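PDB 4Z6M: homoprotocatechuate 2,3-dioxygenase from Brevibacterium fuscum, which catalyses the iron(II)-dependent, extradiol opening of the aromatic ring of homoprotocatechuate by dioxygen. Local coordinates for residues E136-H139 and M140-D143; K168-D172 and L173-V177; N224-Q227 and I228-M232; N298-P302 and S303-E307. The protein carries 1 engineered substitution. All blocks are in the same frame, centred on the assembly; numbering follows the deposited sequence. Where two conformers were deposited one is given.

Interaction 1: residues E136-H139 and M140-D143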
loop_
_atom_site.group_PDB
_atom_site.type_symbol
_atom_site.label_atom_id
_atom_site.label_comp_id
_atom_site.label_asym_id
_atom_site.label_seq_id
_atom_site.Cartn_x
_atom_site.Cartn_y
_atom_site.Cartn_z
ATOM N N GLU A 136 4.674 -23.218 -15.661
ATOM C CA GLU A 136 3.632 -22.863 -14.702
ATOM C C GLU A 136 3.618 -21.355 -14.472
ATOM O O GLU A 136 4.588 -20.776 -13.992
ATOM C CB GLU A 136 3.859 -23.555 -13.366
ATOM C CG GLU A 136 2.744 -23.318 -12.346
ATOM C CD GLU A 136 3.071 -23.841 -10.947
ATOM O OE1 GLU A 136 4.102 -24.556 -10.766
ATOM O OE2 GLU A 136 2.289 -23.526 -10.009
ATOM N N ARG A 137 2.495 -20.736 -14.802
ATOM C CA ARG A 137 2.295 -19.327 -14.528
ATOM C C ARG A 137 2.106 -19.175 -13.027
ATOM O O ARG A 137 1.194 -19.777 -12.472
ATOM C CB ARG A 137 1.074 -18.823 -15.311
ATOM C CG ARG A 137 1.064 -17.317 -15.492
ATOM C CD ARG A 137 -0.044 -16.772 -16.389
ATOM N NE ARG A 137 0.383 -15.432 -16.775
ATOM C CZ ARG A 137 -0.041 -14.735 -17.818
ATOM N NH1 ARG A 137 -1.009 -15.187 -18.589
ATOM N NH2 ARG A 137 0.525 -13.551 -18.065
ATOM N N LEU A 138 2.989 -18.430 -12.356
ATOM C CA LEU A 138 2.990 -18.374 -10.887
ATOM C C LEU A 138 2.149 -17.223 -10.319
ATOM O O LEU A 138 2.280 -16.891 -9.136
ATOM C CB LEU A 138 4.415 -18.293 -10.342
ATOM C CG LEU A 138 5.359 -19.426 -10.765
ATOM C CD1 LEU A 138 6.787 -19.102 -10.346
ATOM C CD2 LEU A 138 4.937 -20.775 -10.212
ATOM N N HIS A 139 1.256 -16.655 -11.122
ATOM C CA HIS A 139 0.610 -15.388 -10.776
ATOM C C HIS A 139 -0.297 -15.454 -9.533
ATOM O O HIS A 139 -0.614 -14.408 -8.955
ATOM C CB HIS A 139 -0.184 -14.826 -11.958
ATOM C CG HIS A 139 -1.397 -15.607 -12.321
ATOM N ND1 HIS A 139 -1.371 -16.932 -12.709
ATOM C CD2 HIS A 139 -2.693 -15.221 -12.387
ATOM C CE1 HIS A 139 -2.612 -17.335 -12.940
ATOM N NE2 HIS A 139 -3.423 -16.306 -12.783
ATOM N N MET A 140 -0.720 -16.670 -9.149
ATOM C CA MET A 140 -1.523 -16.847 -7.916
ATOM C C MET A 140 -0.814 -17.683 -6.891
ATOM O O MET A 140 -1.438 -18.144 -5.919
ATOM C CB MET A 140 -2.895 -17.424 -8.237
ATOM C CG MET A 140 -3.637 -16.590 -9.264
ATOM S SD MET A 140 -5.376 -16.960 -9.460
ATOM C CE MET A 140 -5.991 -16.431 -7.886
ATOM N N ARG A 141 0.503 -17.840 -7.076
ATOM C CA ARG A 141 1.306 -18.637 -6.114
ATOM C C ARG A 141 1.755 -17.762 -4.939
ATOM O O ARG A 141 2.924 -17.487 -4.697
ATOM C CB ARG A 141 2.477 -19.344 -6.809
ATOM C CG ARG A 141 2.031 -20.456 -7.748
ATOM C CD ARG A 141 1.410 -21.661 -7.040
ATOM N NE ARG A 141 2.252 -22.164 -5.967
ATOM C CZ ARG A 141 3.303 -22.961 -6.139
ATOM N NH1 ARG A 141 3.626 -23.410 -7.342
ATOM N NH2 ARG A 141 4.028 -23.294 -5.088
ATOM N N TYR A 142 0.772 -17.306 -4.172
ATOM C CA TYR A 142 1.061 -16.380 -3.100
ATOM C C TYR A 142 1.817 -17.024 -1.958
ATOM O O TYR A 142 2.321 -16.316 -1.091
ATOM C CB TYR A 142 -0.253 -15.768 -2.591
ATOM C CG TYR A 142 -0.939 -14.897 -3.617
ATOM C CD1 TYR A 142 -0.478 -13.603 -3.889
ATOM C CD2 TYR A 142 -2.048 -15.355 -4.316
ATOM C CE1 TYR A 142 -1.109 -12.811 -4.823
ATOM C CE2 TYR A 142 -2.687 -14.563 -5.242
ATOM C CZ TYR A 142 -2.214 -13.286 -5.501
ATOM O OH TYR A 142 -2.830 -12.454 -6.408
ATOM N N ASP A 143 1.898 -18.360 -1.963
ATOM C CA ASP A 143 2.821 -19.075 -1.103
ATOM C C ASP A 143 4.292 -18.853 -1.426
ATOM O O ASP A 143 5.132 -19.073 -0.555
ATOM C CB ASP A 143 2.499 -20.576 -1.097
ATOM C CG ASP A 143 2.496 -21.223 -2.487
ATOM O OD1 ASP A 143 2.006 -20.648 -3.474
ATOM O OD2 ASP A 143 2.959 -22.366 -2.578
HETATM O O HOH W 1 5.011 -25.711 -8.299
HETATM O O HOH W 2 -0.542 -19.261 -10.306
#
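Arg141 reaches back across a type I beta turn, Leu138 to Arg141, and meets the carboxylate of Glu136 almost coplanar with it. The two side chains cross at about a right angle, yet carboxylate and guanidinium planes lie only 19° apart, and Arg141 NH1 comes to Glu136 OE2 at 3.0 Å in a salt bridge, on the syn side of the oxygen. Water 1 closes a small ring beside it, donating to Glu136 OE1 and accepting from Arg141 NH1. Bends at chi2 (-68°) and chi3 (-51°) fold the arginine so that its head lies between two acids. On its other flank it grips Asp143 side-on, NE to OD1 at 2.9 Å and NH2 to OD2 at 2.9 Å, so that two carboxylates held near its plane fix the rotation of the guanidinium. Leu138 CD2 packs on the bend of the arginine, 3.8 Å from Arg141 CG. Arg141 N closes the turn on Leu138 O.

His139 and Met140 run side by side, pointing the same way. Met140 CG sits over one face of the imidazole, 3.6 Å from its centroid, a CH-pi contact offset toward the rim, while SD stands obliquely beyond. The turn belongs to the linker between strands 125-129 and 152-160, and other subunits cover part of it: Tyr273 of the second subunit meets the His139 ring edge-to-face, and Tyr142 OH bonds to Asn252 of that subunit. Water 2 bridges the backbone at the start of the turn, donating to Arg137 O and accepting from Met140 N at 2.8 Å.

Interaction 2: residues K168-D172 and L173-V177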
loop_
_atom_site.group_PDB
_atom_site.type_symbol
_atom_site.label_atom_id
_atom_site.label_comp_id
_atom_site.label_asym_id
_atom_site.label_seq_id
_atom_site.Cartn_x
_atom_site.Cartn_y
_atom_site.Cartn_z
ATOM N N LYS A 168 14.074 6.775 -35.497
ATOM C CA LYS A 168 13.493 6.538 -36.816
ATOM C C LYS A 168 13.505 5.047 -37.175
ATOM O O LYS A 168 12.500 4.505 -37.654
ATOM C CB LYS A 168 14.231 7.362 -37.862
ATOM C CG LYS A 168 13.519 7.401 -39.193
ATOM C CD LYS A 168 13.998 6.336 -40.142
ATOM C CE LYS A 168 13.716 6.745 -41.577
ATOM N NZ LYS A 168 13.768 5.537 -42.423
ATOM N N TYR A 169 14.624 4.390 -36.906
ATOM C CA TYR A 169 14.764 2.962 -37.173
ATOM C C TYR A 169 13.749 2.138 -36.368
ATOM O O TYR A 169 13.078 1.273 -36.909
ATOM C CB TYR A 169 16.213 2.525 -36.938
ATOM C CG TYR A 169 16.396 1.121 -36.392
ATOM C CD1 TYR A 169 16.153 0.002 -37.176
ATOM C CD2 TYR A 169 16.802 0.930 -35.092
ATOM C CE1 TYR A 169 16.314 -1.279 -36.676
ATOM C CE2 TYR A 169 16.964 -0.351 -34.574
ATOM C CZ TYR A 169 16.726 -1.437 -35.374
ATOM O OH TYR A 169 16.895 -2.698 -34.875
ATOM N N LEU A 170 13.605 2.456 -35.083
ATOM C CA LEU A 170 12.648 1.733 -34.238
ATOM C C LEU A 170 11.217 2.030 -34.633
ATOM O O LEU A 170 10.372 1.144 -34.555
ATOM C CB LEU A 170 12.897 2.000 -32.751
ATOM C CG LEU A 170 14.178 1.374 -32.183
ATOM C CD1 LEU A 170 14.414 1.840 -30.762
ATOM C CD2 LEU A 170 14.182 -0.144 -32.236
ATOM N N GLU A 171 10.930 3.250 -35.098
ATOM C CA GLU A 171 9.590 3.533 -35.598
ATOM C C GLU A 171 9.250 2.733 -36.846
ATOM O O GLU A 171 8.139 2.204 -36.972
ATOM C CB GLU A 171 9.425 5.035 -35.858
ATOM C CG GLU A 171 9.351 5.863 -34.590
ATOM C CD GLU A 171 9.304 7.348 -34.885
ATOM O OE1 GLU A 171 9.986 7.809 -35.833
ATOM O OE2 GLU A 171 8.567 8.040 -34.189
ATOM N N ASP A 172 10.211 2.624 -37.755
ATOM C CA ASP A 172 9.997 1.831 -38.968
ATOM C C ASP A 172 9.738 0.378 -38.593
ATOM O O ASP A 172 8.955 -0.319 -39.224
ATOM C CB ASP A 172 11.228 1.923 -39.884
ATOM C CG ASP A 172 11.330 3.264 -40.621
ATOM O OD1 ASP A 172 10.343 4.008 -40.704
ATOM O OD2 ASP A 172 12.424 3.554 -41.142
ATOM N N LEU A 173 10.403 -0.065 -37.536
ATOM C CA LEU A 173 10.237 -1.426 -37.027
ATOM C C LEU A 173 8.909 -1.661 -36.310
ATOM O O LEU A 173 8.560 -2.805 -35.995
ATOM C CB LEU A 173 11.418 -1.734 -36.114
ATOM C CG LEU A 173 11.639 -3.123 -35.544
ATOM C CD1 LEU A 173 11.757 -4.149 -36.665
ATOM C CD2 LEU A 173 12.869 -3.079 -34.662
ATOM N N GLY A 174 8.179 -0.575 -36.049
ATOM C CA GLY A 174 6.819 -0.617 -35.524
ATOM C C GLY A 174 6.677 -0.101 -34.102
ATOM O O GLY A 174 5.560 -0.022 -33.579
ATOM N N PHE A 175 7.777 0.269 -33.452
ATOM C CA PHE A 175 7.667 0.859 -32.100
ATOM C C PHE A 175 7.083 2.263 -32.216
ATOM O O PHE A 175 7.372 2.973 -33.178
ATOM C CB PHE A 175 9.022 0.926 -31.405
ATOM C CG PHE A 175 9.584 -0.425 -31.024
ATOM C CD1 PHE A 175 10.257 -1.198 -31.940
ATOM C CD2 PHE A 175 9.501 -0.887 -29.711
ATOM C CE1 PHE A 175 10.777 -2.437 -31.577
ATOM C CE2 PHE A 175 10.047 -2.108 -29.352
ATOM C CZ PHE A 175 10.685 -2.882 -30.290
ATOM N N ARG A 176 6.249 2.643 -31.256
ATOM C CA ARG A 176 5.611 3.954 -31.251
ATOM C C ARG A 176 6.173 4.772 -30.090
ATOM O O ARG A 176 6.176 4.320 -28.937
ATOM C CB ARG A 176 4.089 3.778 -31.091
ATOM C CG ARG A 176 3.440 2.820 -32.113
ATOM C CD ARG A 176 2.925 1.504 -31.485
ATOM N NE ARG A 176 2.051 0.716 -32.378
ATOM C CZ ARG A 176 1.530 -0.490 -32.096
ATOM N NH1 ARG A 176 1.783 -1.110 -30.938
ATOM N NH2 ARG A 176 0.746 -1.094 -32.989
ATOM N N VAL A 177 6.647 5.978 -30.401
ATOM C CA VAL A 177 7.213 6.838 -29.371
ATOM C C VAL A 177 6.109 7.353 -28.476
ATOM O O VAL A 177 5.043 7.750 -28.944
ATOM C CB VAL A 177 8.026 7.994 -29.982
ATOM C CG1 VAL A 177 8.476 8.988 -28.921
ATOM C CG2 VAL A 177 9.227 7.405 -30.713
HETATM O O HOH W 3 6.384 7.026 -33.078
HETATM O O HOH W 4 5.882 3.101 -35.503
#
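Leu170, on the last turn of helix 163-172, meets both Leu173 and Phe175 with the same methyl: CD2 is 4.0 Å from Leu173 CD2 and 4.1 Å from Phe175 CD1. This is the dense side. Leu173 CD2 also comes obliquely to the hydroxyl end of the Tyr169 ring, the two side chains pointing the same way, and the Tyr169 hydroxyl carries on to Asp120 and Tyr94. Phe175 turns a ring edge to Leu170 O, and Met193 and Thr202 of the neighbouring strands touch both Leu170 and Phe175.

The backbone here forms a Schellman motif. Phe175 N bonds to Leu170 O at 3.0 Å and Gly174 N to Glu171 O at 2.9 Å, the latter from well above the carbonyl plane. Gly174 takes a positive phi (112°), a conformation that glycine, lacking a side chain, adopts without strain, and so the chain can leave the helix for strand 176-182 at once.

The other side is looser and wetter. Glu171 extends from the helix, its CG anti to the carbonyl carbon (chi1 -71°), and brings OE2 alongside Val177 CG2 at 3.6 Å. Water 3 donates to that OE2 and accepts a hydrogen bond from Val177 N, while water 4 donates to both Glu171 O and Phe175 O. The backbones also meet directly here, in a CA-H...O contact from Glu171 CA to Phe175 O at 3.3 Å.

Interaction 3: residues N224-Q227 and I228-M232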
loop_
_atom_site.group_PDB
_atom_site.type_symbol
_atom_site.label_atom_id
_atom_site.label_comp_id
_atom_site.label_asym_id
_atom_site.label_seq_id
_atom_site.Cartn_x
_atom_site.Cartn_y
_atom_site.Cartn_z
ATOM N N ASN A 224 6.268 -2.577 -2.750
ATOM C CA ASN A 224 7.147 -3.691 -3.121
ATOM C C ASN A 224 8.535 -3.173 -3.478
ATOM O O ASN A 224 9.545 -3.808 -3.176
ATOM C CB ASN A 224 6.547 -4.487 -4.263
ATOM C CG ASN A 224 5.201 -5.066 -3.923
ATOM O OD1 ASN A 224 4.176 -4.619 -4.421
ATOM N ND2 ASN A 224 5.202 -6.077 -3.077
ATOM N N ILE A 225 8.585 -2.002 -4.121
ATOM C CA ILE A 225 9.871 -1.356 -4.464
ATOM C C ILE A 225 10.561 -0.850 -3.200
ATOM O O ILE A 225 11.774 -1.035 -3.032
ATOM C CB ILE A 225 9.653 -0.257 -5.509
ATOM C CG1 ILE A 225 9.222 -0.912 -6.840
ATOM C CG2 ILE A 225 10.911 0.595 -5.675
ATOM C CD1 ILE A 225 8.844 0.041 -7.937
ATOM N N ILE A 226 9.799 -0.234 -2.300
ATOM C CA ILE A 226 10.345 0.171 -1.011
ATOM C C ILE A 226 10.976 -1.023 -0.263
ATOM O O ILE A 226 12.066 -0.911 0.310
ATOM C CB ILE A 226 9.268 0.838 -0.128
ATOM C CG1 ILE A 226 8.676 2.066 -0.834
ATOM C CG2 ILE A 226 9.853 1.229 1.218
ATOM C CD1 ILE A 226 9.714 3.017 -1.382
ATOM N N GLN A 227 10.312 -2.174 -0.290
ATOM C CA GLN A 227 10.853 -3.359 0.371
ATOM C C GLN A 227 12.200 -3.784 -0.196
ATOM O O GLN A 227 13.052 -4.282 0.543
ATOM C CB GLN A 227 9.870 -4.516 0.332
ATOM C CG GLN A 227 10.454 -5.884 0.587
ATOM C CD GLN A 227 11.071 -6.098 1.972
ATOM O OE1 GLN A 227 10.851 -5.347 2.923
ATOM N NE2 GLN A 227 11.774 -7.204 2.100
ATOM N N ILE A 228 12.380 -3.665 -1.504
ATOM C CA ILE A 228 13.665 -4.055 -2.085
ATOM C C ILE A 228 14.759 -3.191 -1.457
ATOM O O ILE A 228 15.836 -3.691 -1.095
ATOM C CB ILE A 228 13.650 -3.952 -3.619
ATOM C CG1 ILE A 228 12.658 -4.952 -4.200
ATOM C CG2 ILE A 228 15.037 -4.171 -4.203
ATOM C CD1 ILE A 228 12.325 -4.775 -5.662
ATOM N N CYS A 229 14.518 -1.890 -1.363
ATOM C CA CYS A 229 15.454 -1.000 -0.690
ATOM C C CYS A 229 15.714 -1.405 0.747
ATOM O O CYS A 229 16.868 -1.508 1.185
ATOM C CB CYS A 229 14.924 0.443 -0.722
ATOM S SG CYS A 229 14.698 1.142 -2.348
ATOM N N ASP A 230 14.626 -1.681 1.470
ATOM C CA ASP A 230 14.743 -2.055 2.867
ATOM C C ASP A 230 15.568 -3.339 3.038
ATOM O O ASP A 230 16.393 -3.431 3.959
ATOM C CB ASP A 230 13.365 -2.238 3.480
ATOM C CG ASP A 230 12.593 -0.935 3.655
ATOM O OD1 ASP A 230 13.211 0.130 3.841
ATOM O OD2 ASP A 230 11.338 -1.029 3.706
ATOM N N LYS A 231 15.319 -4.322 2.175
ATOM C CA LYS A 231 16.028 -5.584 2.208
ATOM C C LYS A 231 17.526 -5.394 1.924
ATOM O O LYS A 231 18.375 -5.988 2.591
ATOM C CB LYS A 231 15.414 -6.586 1.235
ATOM C CG LYS A 231 16.056 -7.957 1.294
ATOM C CD LYS A 231 15.325 -8.958 0.414
ATOM C CE LYS A 231 15.867 -10.360 0.578
ATOM N NZ LYS A 231 15.165 -11.318 -0.299
ATOM N N MET A 232 17.832 -4.538 0.954
ATOM C CA MET A 232 19.213 -4.277 0.616
ATOM C C MET A 232 19.907 -3.556 1.777
ATOM O O MET A 232 21.084 -3.851 2.067
ATOM C CB MET A 232 19.341 -3.551 -0.723
ATOM C CG MET A 232 18.904 -4.428 -1.896
ATOM S SD MET A 232 18.907 -3.622 -3.487
ATOM C CE MET A 232 20.680 -3.538 -3.764
HETATM O O HOH W 5 9.489 -2.998 3.584
#
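Asp230 OD2 accepts a hydrogen bond from water 5 at 2.7 Å and is salt-bridged to Arg247 of the fourth subunit; the same water donates to Gln227 OE1 at 2.8 Å and so joins the two side chains. Asp230 OD1 is bonded to Trp296 of the fourth subunit, which leaves this buried carboxylate held at both oxygens and probably favours its charged form.

Gln227 comes at it across, about at a right angle, with amide and carboxylate planes 72° apart. A bend at chi2 (63°) turns the glutamine toward the C-terminal end of the helix, bringing OE1 near Asp230 CB and NE2 to 3.8 Å from Lys231 CB. That NE2 donates to Tyr142 O of the third subunit, and the extended Lys231 carries its ammonium away to Asp37 O and Val38 O. Ile226 CG2 also rests 3.7 Å from Asp230 OD2.

Along the backbone, Asp230 N bonds to Ile226 O at 2.9 Å in the carbonyl plane, and Lys231 N to Gln227 O at 2.8 Å. The preceding turn is slacker: Cys229 N to Ile225 O is weak at 3.3 Å. Ile225, Ile228 and Cys229 give the helix its apolar side, packed on strands 254-259, 265-270 and 244-247. This is an amphipathic alpha-helix laid on the sheet of a glyoxalase-type domain, with Gln227 and Asp230 reaching two other subunits.

Interaction 4: residues N298-P302 and S303-E307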
loop_
_atom_site.group_PDB
_atom_site.type_symbol
_atom_site.label_atom_id
_atom_site.label_comp_id
_atom_site.label_asym_id
_atom_site.label_seq_id
_atom_site.Cartn_x
_atom_site.Cartn_y
_atom_site.Cartn_z
ATOM N N ASN A 298 14.554 15.110 -7.110
ATOM C CA ASN A 298 15.779 14.547 -6.568
ATOM C C ASN A 298 16.812 14.440 -7.688
ATOM O O ASN A 298 16.463 14.236 -8.861
ATOM C CB ASN A 298 15.523 13.189 -5.887
ATOM C CG ASN A 298 14.996 13.354 -4.487
ATOM O OD1 ASN A 298 15.405 14.276 -3.787
ATOM N ND2 ASN A 298 14.124 12.478 -4.062
ATOM N N PRO A 299 18.081 14.624 -7.344
ATOM C CA PRO A 299 19.114 14.674 -8.379
ATOM C C PRO A 299 19.371 13.316 -9.024
ATOM O O PRO A 299 19.286 12.290 -8.358
ATOM C CB PRO A 299 20.351 15.162 -7.611
ATOM C CG PRO A 299 20.133 14.657 -6.222
ATOM C CD PRO A 299 18.646 14.860 -5.990
ATOM N N VAL A 300 19.683 13.306 -10.310
ATOM C CA VAL A 300 20.072 12.081 -11.006
ATOM C C VAL A 300 21.534 11.832 -10.726
ATOM O O VAL A 300 22.384 12.670 -10.999
ATOM C CB VAL A 300 19.789 12.191 -12.513
ATOM C CG1 VAL A 300 20.196 10.920 -13.244
ATOM C CG2 VAL A 300 18.313 12.465 -12.741
ATOM N N VAL A 301 21.813 10.661 -10.156
ATOM C CA VAL A 301 23.161 10.303 -9.798
ATOM C C VAL A 301 24.043 10.231 -11.060
ATOM O O VAL A 301 23.613 9.763 -12.107
ATOM C CB VAL A 301 23.184 8.963 -9.013
ATOM C CG1 VAL A 301 22.227 8.996 -7.826
ATOM C CG2 VAL A 301 22.891 7.803 -9.917
ATOM N N PRO A 302 25.272 10.729 -10.986
ATOM C CA PRO A 302 26.087 10.861 -12.212
ATOM C C PRO A 302 26.374 9.525 -12.907
ATOM O O PRO A 302 26.421 9.464 -14.138
ATOM C CB PRO A 302 27.366 11.551 -11.726
ATOM C CG PRO A 302 27.294 11.572 -10.243
ATOM C CD PRO A 302 25.880 11.389 -9.824
ATOM N N SER A 303 26.539 8.454 -12.122
ATOM C CA SER A 303 26.749 7.136 -12.720
ATOM C C SER A 303 25.617 6.701 -13.637
ATOM O O SER A 303 25.836 5.890 -14.539
ATOM C CB SER A 303 26.985 6.067 -11.655
ATOM O OG SER A 303 25.857 5.903 -10.814
ATOM N N TRP A 304 24.407 7.194 -13.382
ATOM C CA TRP A 304 23.274 6.885 -14.237
ATOM C C TRP A 304 23.527 7.344 -15.667
ATOM O O TRP A 304 23.108 6.692 -16.620
ATOM C CB TRP A 304 21.976 7.505 -13.653
ATOM C CG TRP A 304 20.731 6.807 -14.102
ATOM C CD1 TRP A 304 20.141 5.737 -13.506
ATOM C CD2 TRP A 304 19.964 7.073 -15.281
ATOM N NE1 TRP A 304 19.044 5.336 -14.216
ATOM C CE2 TRP A 304 18.908 6.133 -15.312
ATOM C CE3 TRP A 304 20.064 8.008 -16.320
ATOM C CZ2 TRP A 304 17.985 6.093 -16.339
ATOM C CZ3 TRP A 304 19.159 7.962 -17.338
ATOM C CH2 TRP A 304 18.125 7.020 -17.344
ATOM N N TYR A 305 24.216 8.471 -15.816
ATOM C CA TYR A 305 24.523 8.975 -17.135
ATOM C C TYR A 305 25.782 8.400 -17.758
ATOM O O TYR A 305 25.931 8.495 -18.968
ATOM C CB TYR A 305 24.677 10.493 -17.093
ATOM C CG TYR A 305 23.388 11.228 -16.811
ATOM C CD1 TYR A 305 22.283 11.080 -17.634
ATOM C CD2 TYR A 305 23.279 12.088 -15.716
ATOM C CE1 TYR A 305 21.101 11.753 -17.381
ATOM C CE2 TYR A 305 22.102 12.787 -15.458
ATOM C CZ TYR A 305 21.007 12.612 -16.308
ATOM O OH TYR A 305 19.827 13.304 -16.086
ATOM N N THR A 306 26.723 7.902 -16.960
ATOM C CA THR A 306 28.029 7.509 -17.471
ATOM C C THR A 306 28.230 6.002 -17.608
ATOM O O THR A 306 29.020 5.564 -18.458
ATOM C CB THR A 306 29.162 8.104 -16.615
ATOM O OG1 THR A 306 29.159 7.545 -15.298
ATOM C CG2 THR A 306 29.041 9.610 -16.525
ATOM N N GLU A 307 27.563 5.215 -16.767
ATOM C CA GLU A 307 27.827 3.771 -16.695
ATOM C C GLU A 307 26.731 2.982 -17.374
ATOM O O GLU A 307 25.549 3.314 -17.231
ATOM C CB GLU A 307 27.960 3.307 -15.256
ATOM C CG GLU A 307 28.913 4.137 -14.444
ATOM C CD GLU A 307 30.293 4.190 -15.075
ATOM O OE1 GLU A 307 30.895 3.107 -15.198
ATOM O OE2 GLU A 307 30.772 5.286 -15.447
#
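Val300 is the bump, and Tyr305 reaches back against it. The valine methyl CG1 lies 3.5 Å from Tyr305 CE2 and about as near CZ, meeting the ring obliquely, while CG2 lies by the hydroxyl; the two side chains cross at roughly a right angle. Tyr305 can do so because its CG stands anti to the carbonyl carbon (chi1 -68°), which swings the ring toward the incoming loop. The same Val300 methyl also touches Trp304 CB at 3.9 Å, so it fills the notch between two successive aromatic residues.

Val301 fills a second, smaller hollow: its CG2 nestles between Ser303 OG, 3.6 Å away, and Trp304 CB at 3.9 Å. Ser303 OG itself bonds to Glu242. The first helical turn is closed by backbone bonds. Trp304 N bonds to Val301 O at 3.0 Å and Tyr305 N to Pro302 O at 2.9 Å, both from above the carbonyl plane; Thr306 N adds a weak bond to Pro302 O. At the far end, Thr306 OG1 donates to Glu307 OE2 at 2.8 Å.

The side chain of Trp304 is about 6 Å from the bound iron(II) ion. Its indole lies among Arg243, Arg265, His213 and Tyr257. Helix 302-306 thus lies between strand 241-242, touched by Val301 and Trp304, and helix 329-333, whose Leu330 meets Pro302, Tyr305 and Thr306, while Phe359 of the fourth subunit packs on Val301.

In the fold
All four contacts are local and follow one another along the chain; none nests in or crosses another. Interaction 1 turns the linker from strand 125-129 to strand 152-160. Interaction 2 closes the tight corner between helix 163-172 and strand 176-182. Interaction 3 lies within helix 222-234, on the opposite side of the chain's centre from interaction 2, and interaction 4 starts helix 302-306 in the C-terminal part, nearest the iron held by His155, His214 and Glu267. Interactions 1 and 3 both touch the third subunit. Interactions 3 and 4, their centres about 20 Å apart, both meet the fourth.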